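Side-chain contact in EvdO1 (Micromonospora carbonacea, PDB 4XBZ), which is a PhyH-family oxygenase of double-stranded beta-helix fold that probably catalyses an oxidative cyclization in orthosomycin biosynthesis: residues P319-T323 against L324-H328. Residues are numbered along the deposited sequence; the frame is centred on the assembly and turned at random.
Sequences PEIDT and LRFAH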
ATOM      1  N   PRO A 319     -17.354  14.690 -20.711  1.00 61.03           N
ATOM      2  CA  PRO A 319     -16.959  14.601 -22.124  1.00 54.89           C
ATOM      3  C   PRO A 319     -15.440  14.543 -22.288  1.00 53.55           C
ATOM      4  O   PRO A 319     -14.721  14.958 -21.377  1.00 52.01           O
ATOM      5  CB  PRO A 319     -17.536  15.886 -22.728  1.00 55.39           C
ATOM      6  CG  PRO A 319     -17.786  16.798 -21.552  1.00 53.85           C
ATOM      7  CD  PRO A 319     -18.159  15.895 -20.436  1.00 54.37           C
ATOM      8  N   GLU A 320     -14.974  14.019 -23.423  1.00 55.92           N
ATOM      9  CA  GLU A 320     -13.546  13.870 -23.701  1.00 54.18           C
ATOM     10  C   GLU A 320     -12.737  15.109 -23.320  1.00 54.04           C
ATOM     11  O   GLU A 320     -13.034  16.222 -23.767  1.00 49.82           O
ATOM     12  CB  GLU A 320     -13.317  13.565 -25.185  1.00 55.65           C
ATOM     13  CG  GLU A 320     -13.943  12.276 -25.675  1.00 56.60           C
ATOM     14  CD  GLU A 320     -13.435  11.066 -24.933  1.00 62.43           C
ATOM     15  OE1 GLU A 320     -12.208  10.824 -24.955  1.00 60.97           O
ATOM     16  OE2 GLU A 320     -14.266  10.355 -24.326  1.00 69.10           O
ATOM     17  N   ILE A 321     -11.722  14.916 -22.485  1.00 47.83           N
ATOM     18  CA  ILE A 321     -10.884  16.032 -22.079  1.00 47.90           C
ATOM     19  C   ILE A 321     -10.108  16.533 -23.296  1.00 47.13           C
ATOM     20  O   ILE A 321      -9.694  15.742 -24.156  1.00 43.14           O
ATOM     21  CB  ILE A 321      -9.908  15.651 -20.933  1.00 43.21           C
ATOM     22  CG1 ILE A 321      -8.987  14.499 -21.354  1.00 38.20           C
ATOM     23  CG2 ILE A 321     -10.679  15.305 -19.660  1.00 39.70           C
ATOM     24  CD1 ILE A 321      -7.875  14.208 -20.360  1.00 33.60           C
ATOM     25  N   ASP A 322      -9.946  17.851 -23.374  1.00 40.05           N
ATOM     26  CA  ASP A 322      -9.200  18.478 -24.459  1.00 47.67           C
ATOM     27  C   ASP A 322      -7.871  19.024 -23.943  1.00 46.46           C
ATOM     28  O   ASP A 322      -7.210  19.802 -24.626  1.00 46.68           O
ATOM     29  CB  ASP A 322     -10.017  19.605 -25.117  1.00 42.14           C
ATOM     30  CG  ASP A 322     -10.505  20.659 -24.115  1.00 48.75           C
ATOM     31  OD1 ASP A 322      -9.975  20.741 -22.990  1.00 55.30           O
ATOM     32  OD2 ASP A 322     -11.428  21.429 -24.459  1.00 60.01           O
ATOM     33  N   THR A 323      -7.498  18.623 -22.730  1.00 43.66           N
ATOM     34  CA  THR A 323      -6.288  19.125 -22.087  1.00 36.95           C
ATOM     35  C   THR A 323      -5.791  18.179 -20.998  1.00 38.03           C
ATOM     36  O   THR A 323      -6.532  17.324 -20.516  1.00 38.26           O
ATOM     37  CB  THR A 323      -6.518  20.505 -21.462  1.00 39.03           C
ATOM     38  OG1 THR A 323      -5.317  20.934 -20.810  1.00 37.39           O
ATOM     39  CG2 THR A 323      -7.656  20.455 -20.451  1.00 34.56           C
ATOM     40  N   LEU A 324      -4.526  18.329 -20.620  1.00 36.86           N
ATOM     41  CA  LEU A 324      -3.972  17.529 -19.539  1.00 30.11           C
ATOM     42  C   LEU A 324      -3.807  18.373 -18.286  1.00 30.01           C
ATOM     43  O   LEU A 324      -3.265  17.921 -17.291  1.00 34.29           O
ATOM     44  CB  LEU A 324      -2.635  16.918 -19.953  1.00 29.49           C
ATOM     45  CG  LEU A 324      -2.699  15.953 -21.143  1.00 30.61           C
ATOM     46  CD1 LEU A 324      -1.388  15.232 -21.328  1.00 31.79           C
ATOM     47  CD2 LEU A 324      -3.816  14.943 -20.959  1.00 35.59           C
ATOM     48  N   ARG A 325      -4.281  19.608 -18.329  1.00 33.13           N
ATOM     49  CA  ARG A 325      -4.073  20.508 -17.204  1.00 34.19           C
ATOM     50  C   ARG A 325      -5.370  20.853 -16.503  1.00 31.49           C
ATOM     51  O   ARG A 325      -6.287  21.414 -17.099  1.00 30.98           O
ATOM     52  CB  ARG A 325      -3.374  21.777 -17.664  1.00 30.76           C
ATOM     53  CG  ARG A 325      -3.414  22.919 -16.664  1.00 30.33           C
ATOM     54  CD  ARG A 325      -3.014  24.234 -17.350  1.00 29.03           C
ATOM     55  NE  ARG A 325      -2.793  25.320 -16.401  1.00 26.74           N
ATOM     56  CZ  ARG A 325      -3.766  26.075 -15.906  1.00 29.23           C
ATOM     57  NH1 ARG A 325      -5.026  25.847 -16.263  1.00 30.38           N
ATOM     58  NH2 ARG A 325      -3.486  27.050 -15.050  1.00 24.89           N
ATOM     59  N   PHE A 326      -5.421  20.516 -15.220  1.00 34.12           N
ATOM     60  CA  PHE A 326      -6.589  20.757 -14.393  1.00 32.89           C
ATOM     61  C   PHE A 326      -6.190  21.441 -13.123  1.00 31.14           C
ATOM     62  O   PHE A 326      -5.733  20.801 -12.180  1.00 35.43           O
ATOM     63  CB  PHE A 326      -7.292  19.448 -14.105  1.00 30.95           C
ATOM     64  CG  PHE A 326      -7.886  18.853 -15.315  1.00 35.80           C
ATOM     65  CD1 PHE A 326      -9.177  19.210 -15.711  1.00 31.73           C
ATOM     66  CD2 PHE A 326      -7.143  17.998 -16.108  1.00 26.85           C
ATOM     67  CE1 PHE A 326      -9.728  18.681 -16.853  1.00 31.39           C
ATOM     68  CE2 PHE A 326      -7.682  17.476 -17.260  1.00 30.71           C
ATOM     69  CZ  PHE A 326      -8.984  17.813 -17.634  1.00 32.48           C
ATOM     70  N   ALA A 327      -6.374  22.749 -13.110  1.00 30.45           N
ATOM     71  CA  ALA A 327      -5.829  23.582 -12.058  1.00 34.81           C
ATOM     72  C   ALA A 327      -6.509  23.275 -10.746  1.00 34.00           C
ATOM     73  O   ALA A 327      -7.726  23.378 -10.631  1.00 31.89           O
ATOM     74  CB  ALA A 327      -5.969  25.056 -12.406  1.00 33.13           C
ATOM     75  N   HIS A 328      -5.684  22.910  -9.767  1.00 34.49           N
ATOM     76  CA  HIS A 328      -6.117  22.488  -8.436  1.00 34.32           C
ATOM     77  C   HIS A 328      -7.159  23.412  -7.795  1.00 31.37           C
ATOM     78  O   HIS A 328      -8.109  22.941  -7.169  1.00 30.91           O
ATOM     79  CB  HIS A 328      -4.888  22.362  -7.517  1.00 30.59           C
ATOM     80  CG  HIS A 328      -3.884  21.349  -7.989  1.00 31.42           C
ATOM     81  ND1 HIS A 328      -4.125  19.989  -7.956  1.00 27.35           N
ATOM     82  CD2 HIS A 328      -2.648  21.500  -8.526  1.00 25.82           C
ATOM     83  CE1 HIS A 328      -3.079  19.347  -8.450  1.00 30.39           C
ATOM     84  NE2 HIS A 328      -2.170  20.239  -8.804  1.00 29.85           N
TER
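Thr323 OG1 accepts a nearly straight hydrogen bond from the backbone N of Arg325, 3.0 Å long with 163° at the hydrogen, closing an ST turn round Leu324. The hydroxyl lies anti to the threonine's own backbone N (chi1 178°), which carries it forward beside the following peptide. Its sister branch, CG2, comes 3.7 Å from Arg325 O and 4.1 Å from Phe326 CZ. Ile321 supplies the apolar half of the contact and can be followed outward from its CB, which is 4.1 Å from Phe326 CZ. There CG2 branches off to meet the same CZ at 3.6 Å, approaching the ring obliquely, while the other branch runs through CG1 to CD1, which reaches Leu324 CD2 at 4.2 Å. A valine in place of Thr323 would probably leave Arg325 N without its acceptor in the turn. Asp113 OD1 of helix 111-114 accepts a hydrogen bond from Leu324 N and is weakly hydrogen-bonded to Thr323 OG1, and Asp91 forms a salt bridge with Arg325. This C-terminal loop thus packs against two helices: Ile321 and Phe326 share Leu280 of helix 275-293, and Leu324 rests on Val112 of helix 111-114.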